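Long-range contacts in phosphoribosylformylglycinamidine synthase 2 (Thermus thermophilus, PDB 3VIU), which belongs to the PurM-like (AIR synthase related) family, carrying two N-terminal and two C-terminal domains of that family in one chain, here with ADP and magnesium bound: residues Asp160-Glu165 / Ser401-Ser406; Arg407-Glu412 / Pro718-Leu723; Asp122-Gly127 / Pro171-Met176. One frame throughout, in Å; residues are numbered along the deposited sequence.

Interaction 1: residues Asp160-Glu165 / Ser401-Ser406; sequences DLYFHE and SPNLAS
An ST turn at Ser401-Asn403 lies against strand 156-163, an outermost strand of the six-stranded sheet in the first PurM-like N-terminal domain. Going along the strand, Leu161 turns past the loop and touches it only lightly; its side chain packs on Arg407 and on Leu719 of helix 708-723. At Tyr162 the strand meets Asn403, which carries the contact. CG of Tyr162 stands anti to the backbone N (chi1 -159°), which presents a ring face to the loop, and the amide of Asn403 lies stacked on that face, the planes 14° apart. CG of Asn403 sits 3.2 Å above the ring plane of Tyr162, offset toward the rim. The phenol end looks elsewhere for its strongest partner, with OH of Tyr162 hydrogen-bonded to Glu578 OE2. At Phe163, CG is anti to the carbonyl carbon, so the ring swings toward the loop, and the Asn403 side chain runs on to meet this residue too. The ring edge faces Pro402: CE1 of Phe163 is 3.8 Å from Pro402 O, and CD1 of Phe163 lies 4.1 Å from Pro402 CB. Leu719 and Pro129 also touch this ring. Ser401 holds the loop in shape. Its backbone O takes bonds from both Leu404 N and Ala405 N, and its side chain closes the ST turn, with Asn403 N donating to Ser401 OG at 3.2 Å.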
loop_
_atom_site.group_PDB
_atom_site.type_symbol
_atom_site.label_atom_id
_atom_site.label_comp_id
_atom_site.label_asym_id
_atom_site.label_seq_id
_atom_site.Cartn_x
_atom_site.Cartn_y
_atom_site.Cartn_z
ATOM N N ASP A 160 5.033 0.904 6.499
ATOM C CA ASP A 160 4.754 2.077 7.318
ATOM C C ASP A 160 3.945 1.701 8.555
ATOM O O ASP A 160 2.850 1.162 8.444
ATOM C CB ASP A 160 3.990 3.088 6.461
ATOM C CG ASP A 160 3.684 4.367 7.190
ATOM O OD1 ASP A 160 4.597 4.947 7.809
ATOM O OD2 ASP A 160 2.522 4.803 7.126
ATOM N N LEU A 161 4.502 1.988 9.729
ATOM C CA LEU A 161 3.858 1.684 11.008
ATOM C C LEU A 161 3.637 2.955 11.820
ATOM O O LEU A 161 4.554 3.758 11.986
ATOM C CB LEU A 161 4.726 0.714 11.816
ATOM C CG LEU A 161 4.351 0.516 13.292
ATOM C CD1 LEU A 161 2.970 -0.142 13.427
ATOM C CD2 LEU A 161 5.425 -0.328 13.960
ATOM N N TYR A 162 2.420 3.140 12.317
ATOM C CA TYR A 162 2.106 4.318 13.108
ATOM C C TYR A 162 1.083 4.019 14.195
ATOM O O TYR A 162 0.114 3.284 13.970
ATOM C CB TYR A 162 1.595 5.446 12.212
ATOM C CG TYR A 162 1.738 6.796 12.873
ATOM C CD1 TYR A 162 0.755 7.288 13.732
ATOM C CD2 TYR A 162 2.916 7.529 12.734
ATOM C CE1 TYR A 162 0.947 8.470 14.448
ATOM C CE2 TYR A 162 3.122 8.706 13.442
ATOM C CZ TYR A 162 2.138 9.170 14.303
ATOM O OH TYR A 162 2.376 10.301 15.054
ATOM N N PHE A 163 1.309 4.570 15.383
ATOM C CA PHE A 163 0.394 4.354 16.493
ATOM C C PHE A 163 -0.402 5.635 16.712
ATOM O O PHE A 163 0.174 6.726 16.770
ATOM C CB PHE A 163 1.160 3.973 17.761
ATOM C CG PHE A 163 1.964 2.709 17.630
ATOM C CD1 PHE A 163 3.258 2.740 17.119
ATOM C CD2 PHE A 163 1.432 1.485 18.032
ATOM C CE1 PHE A 163 4.014 1.569 17.012
ATOM C CE2 PHE A 163 2.176 0.306 17.930
ATOM C CZ PHE A 163 3.473 0.346 17.420
ATOM N N HIS A 164 -1.722 5.506 16.837
ATOM C CA HIS A 164 -2.562 6.682 17.002
ATOM C C HIS A 164 -3.913 6.401 17.665
ATOM O O HIS A 164 -4.522 5.344 17.481
ATOM C CB HIS A 164 -2.760 7.340 15.623
ATOM C CG HIS A 164 -3.410 8.689 15.663
ATOM N ND1 HIS A 164 -4.764 8.863 15.865
ATOM C CD2 HIS A 164 -2.895 9.930 15.485
ATOM C CE1 HIS A 164 -5.054 10.152 15.806
ATOM N NE2 HIS A 164 -3.938 10.821 15.574
ATOM N N GLU A 165 -4.354 7.388 18.434
ATOM C CA GLU A 165 -5.607 7.378 19.178
ATOM C C GLU A 165 -6.817 7.022 18.320
ATOM O O GLU A 165 -7.682 6.256 18.747
ATOM C CB GLU A 165 -5.786 8.762 19.834
ATOM C CG GLU A 165 -7.203 9.190 20.188
ATOM C CD GLU A 165 -7.971 9.790 19.018
ATOM O OE1 GLU A 165 -7.437 10.694 18.339
ATOM O OE2 GLU A 165 -9.128 9.365 18.789
ATOM N N SER A 401 10.258 7.964 20.564
ATOM C CA SER A 401 8.832 7.857 20.297
ATOM C C SER A 401 8.563 6.649 19.422
ATOM O O SER A 401 9.203 6.472 18.389
ATOM C CB SER A 401 8.317 9.099 19.572
ATOM O OG SER A 401 7.067 8.828 18.945
ATOM N N PRO A 402 7.607 5.800 19.825
ATOM C CA PRO A 402 7.255 4.600 19.059
ATOM C C PRO A 402 6.922 4.868 17.582
ATOM O O PRO A 402 6.975 3.960 16.751
ATOM C CB PRO A 402 6.066 4.043 19.834
ATOM C CG PRO A 402 6.429 4.378 21.246
ATOM C CD PRO A 402 6.914 5.810 21.127
ATOM N N ASN A 403 6.578 6.104 17.255
ATOM C CA ASN A 403 6.247 6.448 15.883
ATOM C C ASN A 403 7.476 6.873 15.080
ATOM O O ASN A 403 7.417 6.960 13.853
ATOM C CB ASN A 403 5.202 7.574 15.866
ATOM C CG ASN A 403 3.783 7.075 16.155
ATOM O OD1 ASN A 403 2.962 7.804 16.719
ATOM N ND2 ASN A 403 3.487 5.841 15.752
ATOM N N LEU A 404 8.589 7.122 15.765
ATOM C CA LEU A 404 9.816 7.563 15.104
ATOM C C LEU A 404 11.020 6.634 15.305
ATOM O O LEU A 404 11.997 6.717 14.571
ATOM C CB LEU A 404 10.170 8.963 15.593
ATOM C CG LEU A 404 9.000 9.947 15.509
ATOM C CD1 LEU A 404 9.332 11.251 16.246
ATOM C CD2 LEU A 404 8.686 10.200 14.043
ATOM N N ALA A 405 10.938 5.755 16.297
ATOM C CA ALA A 405 12.010 4.814 16.606
ATOM C C ALA A 405 12.209 3.729 15.541
ATOM O O ALA A 405 11.378 3.535 14.661
ATOM C CB ALA A 405 11.745 4.171 17.958
ATOM N N SER A 406 13.321 3.016 15.642
ATOM C CA SER A 406 13.658 1.956 14.696
ATOM C C SER A 406 12.607 0.841 14.597
ATOM O O SER A 406 12.112 0.367 15.618
ATOM C CB SER A 406 15.009 1.352 15.085
ATOM O OG SER A 406 15.344 0.271 14.241
#

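Interaction 2: residues Arg407-Glu412 / Pro718-Leu723; sequences REAVYE and PLREVL
Two guanidinium groups, one from each segment, have an aliphatic carbon on a face. CD1 of Leu719 sits 3.2 Å above the plane of the Arg407 guanidinium, offset toward its rim, and CB of Ala409 covers a face of Arg720, likewise off-centre. At the edge of Arg720, in its plane, lies the carboxylate of Glu412. Arg720 NH2 gives a salt-bridge hydrogen bond to Glu412 OE2 at 2.9 Å, reaching the oxygen from above the carboxylate plane; a weak second bond runs from the same NH2 to OE1. Arg720 gets there with CG anti to the backbone N (chi1 179°) and a bend at chi3 (-70°). Arg407 is held elsewhere, its NH2 bonding to Ala405 O. Beside the charged pair the contact is apolar: Leu723 CD1 lies 3.9 Å from Val410 CG2 and 4.3 Å from Ala409 CB. The small Ala409 lets the backbones come near, 5.1 Å between the CA atoms of Ala409 and Arg720. This is helix-to-helix packing: helix 408-411, with Arg407 at its N-cap, rests on the C-terminal helix 708-723, alanine at the close approach, leucines one turn apart, and a salt bridge on the solvent side, where Glu412 is exposed.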
loop_
_atom_site.group_PDB
_atom_site.type_symbol
_atom_site.label_atom_id
_atom_site.label_comp_id
_atom_site.label_asym_id
_atom_site.label_seq_id
_atom_site.Cartn_x
_atom_site.Cartn_y
_atom_site.Cartn_z
ATOM N N ARG A 407 12.262 0.440 13.367
ATOM C CA ARG A 407 11.298 -0.647 13.157
ATOM C C ARG A 407 12.130 -1.926 12.997
ATOM O O ARG A 407 11.631 -2.953 12.542
ATOM C CB ARG A 407 10.470 -0.467 11.871
ATOM C CG ARG A 407 10.232 0.948 11.364
ATOM C CD ARG A 407 8.956 1.586 11.887
ATOM N NE ARG A 407 9.223 2.308 13.116
ATOM C CZ ARG A 407 8.362 3.114 13.722
ATOM N NH1 ARG A 407 7.151 3.317 13.217
ATOM N NH2 ARG A 407 8.722 3.718 14.840
ATOM N N GLU A 408 13.404 -1.835 13.359
ATOM C CA GLU A 408 14.354 -2.940 13.258
ATOM C C GLU A 408 13.837 -4.288 13.797
ATOM O O GLU A 408 13.999 -5.326 13.155
ATOM C CB GLU A 408 15.633 -2.530 13.988
ATOM C CG GLU A 408 16.927 -3.132 13.475
ATOM C CD GLU A 408 18.144 -2.279 13.855
ATOM O OE1 GLU A 408 18.239 -1.831 15.025
ATOM O OE2 GLU A 408 19.013 -2.061 12.979
ATOM N N ALA A 409 13.214 -4.274 14.971
ATOM C CA ALA A 409 12.702 -5.505 15.567
ATOM C C ALA A 409 11.593 -6.132 14.723
ATOM O O ALA A 409 11.292 -7.317 14.867
ATOM C CB ALA A 409 12.196 -5.235 16.990
ATOM N N VAL A 410 10.991 -5.338 13.845
ATOM C CA VAL A 410 9.920 -5.833 12.986
ATOM C C VAL A 410 10.454 -6.601 11.768
ATOM O O VAL A 410 10.186 -7.797 11.611
ATOM C CB VAL A 410 9.019 -4.667 12.511
ATOM C CG1 VAL A 410 8.096 -5.125 11.382
ATOM C CG2 VAL A 410 8.209 -4.147 13.687
ATOM N N TYR A 411 11.216 -5.912 10.919
ATOM C CA TYR A 411 11.781 -6.517 9.712
ATOM C C TYR A 411 12.767 -7.648 9.983
ATOM O O TYR A 411 13.152 -8.370 9.066
ATOM C CB TYR A 411 12.415 -5.425 8.845
ATOM C CG TYR A 411 11.375 -4.425 8.409
ATOM C CD1 TYR A 411 10.334 -4.810 7.561
ATOM C CD2 TYR A 411 11.341 -3.138 8.952
ATOM C CE1 TYR A 411 9.272 -3.948 7.274
ATOM C CE2 TYR A 411 10.282 -2.264 8.673
ATOM C CZ TYR A 411 9.248 -2.680 7.837
ATOM O OH TYR A 411 8.171 -1.854 7.598
ATOM N N GLU A 412 13.170 -7.804 11.241
ATOM C CA GLU A 412 14.086 -8.871 11.623
ATOM C C GLU A 412 13.322 -10.198 11.640
ATOM O O GLU A 412 13.918 -11.276 11.714
ATOM C CB GLU A 412 14.689 -8.593 13.003
ATOM C CG GLU A 412 16.084 -7.975 12.959
ATOM C CD GLU A 412 16.548 -7.469 14.323
ATOM O OE1 GLU A 412 16.363 -8.199 15.321
ATOM O OE2 GLU A 412 17.105 -6.347 14.392
ATOM N N PRO A 718 12.682 1.619 21.926
ATOM C CA PRO A 718 11.214 1.729 21.859
ATOM C C PRO A 718 10.386 0.585 21.276
ATOM O O PRO A 718 9.691 -0.111 22.010
ATOM C CB PRO A 718 11.004 3.033 21.108
ATOM C CG PRO A 718 12.136 3.863 21.618
ATOM C CD PRO A 718 13.308 2.898 21.541
ATOM N N LEU A 719 10.434 0.394 19.964
ATOM C CA LEU A 719 9.644 -0.668 19.356
ATOM C C LEU A 719 10.126 -2.077 19.631
ATOM O O LEU A 719 9.349 -3.024 19.537
ATOM C CB LEU A 719 9.540 -0.470 17.845
ATOM C CG LEU A 719 8.543 0.597 17.401
ATOM C CD1 LEU A 719 8.344 0.503 15.896
ATOM C CD2 LEU A 719 7.221 0.392 18.127
ATOM N N ARG A 720 11.404 -2.227 19.960
ATOM C CA ARG A 720 11.934 -3.552 20.229
ATOM C C ARG A 720 11.311 -4.147 21.479
ATOM O O ARG A 720 10.970 -5.327 21.496
ATOM C CB ARG A 720 13.455 -3.516 20.373
ATOM C CG ARG A 720 14.060 -4.878 20.677
ATOM C CD ARG A 720 15.578 -4.877 20.567
ATOM N NE ARG A 720 16.049 -4.732 19.191
ATOM C CZ ARG A 720 15.793 -5.592 18.207
ATOM N NH1 ARG A 720 15.059 -6.679 18.432
ATOM N NH2 ARG A 720 16.280 -5.368 16.994
ATOM N N GLU A 721 11.160 -3.348 22.531
ATOM C CA GLU A 721 10.553 -3.871 23.749
ATOM C C GLU A 721 9.056 -4.048 23.551
ATOM O O GLU A 721 8.496 -5.070 23.944
ATOM C CB GLU A 721 10.838 -2.960 24.947
ATOM C CG GLU A 721 11.202 -1.535 24.596
ATOM C CD GLU A 721 11.891 -0.808 25.747
ATOM O OE1 GLU A 721 12.306 0.357 25.555
ATOM O OE2 GLU A 721 12.019 -1.402 26.843
ATOM N N VAL A 722 8.410 -3.066 22.923
ATOM C CA VAL A 722 6.978 -3.150 22.666
ATOM C C VAL A 722 6.640 -4.450 21.944
ATOM O O VAL A 722 5.688 -5.138 22.305
ATOM C CB VAL A 722 6.487 -1.968 21.804
ATOM C CG1 VAL A 722 5.044 -2.188 21.369
ATOM C CG2 VAL A 722 6.593 -0.685 22.596
ATOM N N LEU A 723 7.436 -4.784 20.930
ATOM C CA LEU A 723 7.223 -5.992 20.143
ATOM C C LEU A 723 7.750 -7.237 20.846
ATOM O O LEU A 723 7.081 -8.265 20.880
ATOM C CB LEU A 723 7.902 -5.864 18.779
ATOM C CG LEU A 723 7.166 -6.356 17.525
ATOM C CD1 LEU A 723 8.195 -6.858 16.516
ATOM C CD2 LEU A 723 6.185 -7.467 17.874
#

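Interaction 3: residues Asp122-Gly127 / Pro171-Met176; sequences DSLRFG and PLVNAM
Backbone hydrogen bonds make these segments neighbouring antiparallel strands within the sheet of the first PurM-like N-terminal domain. Ser123 and Asn174 form one hydrogen-bonded pair: Ser123 N to Asn174 O is 2.8 Å and nearly straight (168°), and Asn174 N returns a bond to Ser123 O. Arg125 and Leu172 form the other, with Leu172 N to Arg125 O at 2.9 Å; in the reverse bond Arg125 N meets Leu172 O on a lone pair. In between, Leu124 and Val173 are a non-hydrogen-bonded pair, and Leu124 CA makes a CA-H...O contact with Leu172 O at 3.5 Å. Apolar contacts occupy both faces. On one, Leu124 CD2 meets Val173 CG1 at 3.8 Å, the side chains side by side, pointing the same way. On the other, CB of Arg125 lies 3.8 Å from Leu172 CB, and Met540 of strand 538-548 packs on Ser123, Arg125 and Asn174. At the strand end Phe126 CD1 touches Pro171 CB at 3.7 Å, the two side chains crossing nearly at right angles. The Arg125 side chain folds back: bent at chi2 (-66°), it sends NH2 to Leu124 O at 2.8 Å from above the carbonyl plane, while NH1 forms a salt bridge with Asp160. A buried guanidinium is thus gripped by a backbone oxygen and a carboxylate, which would be expected to stabilise its positive charge.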
loop_
_atom_site.group_PDB
_atom_site.type_symbol
_atom_site.label_atom_id
_atom_site.label_comp_id
_atom_site.label_asym_id
_atom_site.label_seq_id
_atom_site.Cartn_x
_atom_site.Cartn_y
_atom_site.Cartn_z
ATOM N N ASP A 122 4.117 -3.555 4.217
ATOM C CA ASP A 122 2.953 -3.489 5.089
ATOM C C ASP A 122 2.679 -2.069 5.584
ATOM O O ASP A 122 3.600 -1.317 5.890
ATOM C CB ASP A 122 3.137 -4.434 6.279
ATOM C CG ASP A 122 4.436 -4.192 7.021
ATOM O OD1 ASP A 122 5.510 -4.331 6.397
ATOM O OD2 ASP A 122 4.390 -3.862 8.228
ATOM N N SER A 123 1.404 -1.709 5.648
ATOM C CA SER A 123 1.004 -0.392 6.113
ATOM C C SER A 123 0.105 -0.646 7.318
ATOM O O SER A 123 -1.042 -1.088 7.173
ATOM C CB SER A 123 0.251 0.341 5.003
ATOM O OG SER A 123 0.355 1.746 5.161
ATOM N N LEU A 124 0.628 -0.362 8.509
ATOM C CA LEU A 124 -0.096 -0.626 9.752
ATOM C C LEU A 124 -0.451 0.577 10.636
ATOM O O LEU A 124 0.334 1.511 10.812
ATOM C CB LEU A 124 0.704 -1.638 10.581
ATOM C CG LEU A 124 1.268 -2.839 9.816
ATOM C CD1 LEU A 124 2.072 -3.722 10.754
ATOM C CD2 LEU A 124 0.125 -3.634 9.188
ATOM N N ARG A 125 -1.646 0.509 11.212
ATOM C CA ARG A 125 -2.172 1.545 12.092
ATOM C C ARG A 125 -2.851 0.903 13.298
ATOM O O ARG A 125 -3.796 0.140 13.144
ATOM C CB ARG A 125 -3.185 2.414 11.338
ATOM C CG ARG A 125 -2.601 3.140 10.128
ATOM C CD ARG A 125 -1.569 4.176 10.558
ATOM N NE ARG A 125 -1.100 4.973 9.434
ATOM C CZ ARG A 125 -0.093 4.638 8.635
ATOM N NH1 ARG A 125 0.233 5.444 7.640
ATOM N NH2 ARG A 125 0.599 3.518 8.832
ATOM N N PHE A 126 -2.355 1.218 14.492
ATOM C CA PHE A 126 -2.905 0.707 15.747
ATOM C C PHE A 126 -3.022 1.881 16.723
ATOM O O PHE A 126 -2.490 2.967 16.462
ATOM C CB PHE A 126 -1.970 -0.341 16.355
ATOM C CG PHE A 126 -1.695 -1.504 15.462
ATOM C CD1 PHE A 126 -2.722 -2.348 15.065
ATOM C CD2 PHE A 126 -0.400 -1.770 15.031
ATOM C CE1 PHE A 126 -2.463 -3.454 14.247
ATOM C CE2 PHE A 126 -0.128 -2.867 14.215
ATOM C CZ PHE A 126 -1.164 -3.714 13.822
ATOM N N GLY A 127 -3.704 1.656 17.846
ATOM C CA GLY A 127 -3.852 2.696 18.845
ATOM C C GLY A 127 -2.507 2.958 19.495
ATOM O O GLY A 127 -1.510 2.397 19.045
ATOM N N PRO A 171 -8.308 -0.908 13.924
ATOM C CA PRO A 171 -6.930 -0.900 13.442
ATOM C C PRO A 171 -6.908 -1.092 11.924
ATOM O O PRO A 171 -7.911 -1.490 11.319
ATOM C CB PRO A 171 -6.301 -2.068 14.199
ATOM C CG PRO A 171 -7.440 -3.030 14.313
ATOM C CD PRO A 171 -8.583 -2.125 14.708
ATOM N N LEU A 172 -5.774 -0.799 11.303
ATOM C CA LEU A 172 -5.671 -0.965 9.867
ATOM C C LEU A 172 -4.508 -1.864 9.500
ATOM O O LEU A 172 -3.427 -1.775 10.078
ATOM C CB LEU A 172 -5.489 0.386 9.172
ATOM C CG LEU A 172 -6.591 1.443 9.265
ATOM C CD1 LEU A 172 -6.199 2.623 8.398
ATOM C CD2 LEU A 172 -7.925 0.873 8.807
ATOM N N VAL A 173 -4.745 -2.738 8.536
ATOM C CA VAL A 173 -3.712 -3.631 8.053
ATOM C C VAL A 173 -3.841 -3.711 6.539
ATOM O O VAL A 173 -4.760 -4.345 6.012
ATOM C CB VAL A 173 -3.846 -5.041 8.650
ATOM C CG1 VAL A 173 -2.699 -5.913 8.160
ATOM C CG2 VAL A 173 -3.863 -4.963 10.172
ATOM N N ASN A 174 -2.936 -3.034 5.845
ATOM C CA ASN A 174 -2.929 -3.033 4.387
ATOM C C ASN A 174 -1.622 -3.663 3.915
ATOM O O ASN A 174 -0.558 -3.418 4.492
ATOM C CB ASN A 174 -3.032 -1.603 3.852
ATOM C CG ASN A 174 -4.440 -1.033 3.953
ATOM O OD1 ASN A 174 -5.143 -1.235 4.951
ATOM N ND2 ASN A 174 -4.852 -0.296 2.923
ATOM N N ALA A 175 -1.694 -4.483 2.877
ATOM C CA ALA A 175 -0.490 -5.112 2.362
ATOM C C ALA A 175 -0.300 -4.770 0.893
ATOM O O ALA A 175 -1.223 -4.882 0.084
ATOM C CB ALA A 175 -0.560 -6.621 2.546
HETATM N N MSE A 176 0.905 -4.341 0.555
HETATM C CA MSE A 176 1.223 -3.992 -0.813
HETATM C C MSE A 176 2.153 -5.065 -1.364
HETATM O O MSE A 176 2.983 -5.601 -0.635
HETATM C CB MSE A 176 1.910 -2.632 -0.847
HETATM C CG MSE A 176 2.267 -2.136 -2.229
HETATM SE SE MSE A 176 3.209 -0.439 -2.090
HETATM C CE MSE A 176 3.832 -0.263 -3.915
#

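Interactions 1 and 3 belong to one sheet: strand 116-126, paired with 172-182 in interaction 3, has strand 156-163 of interaction 1 on its other flank. Besides the Asp160-Arg125 salt bridge, a probable hydrogen bond from His164 N to Phe126 O joins the two. Interaction 2 follows directly on the loop of interaction 1, and Ala405 of that loop packs on Pro718 of the C-terminal helix. Interaction 3 lies deepest, about 9 Å from the chain centre, and relies on regular backbone bonds; interaction 1, also buried, depends on a stacked amide and ring edges; interaction 2, its centre about 21 Å out, combines leucine packing with a salt bridge on the solvent side.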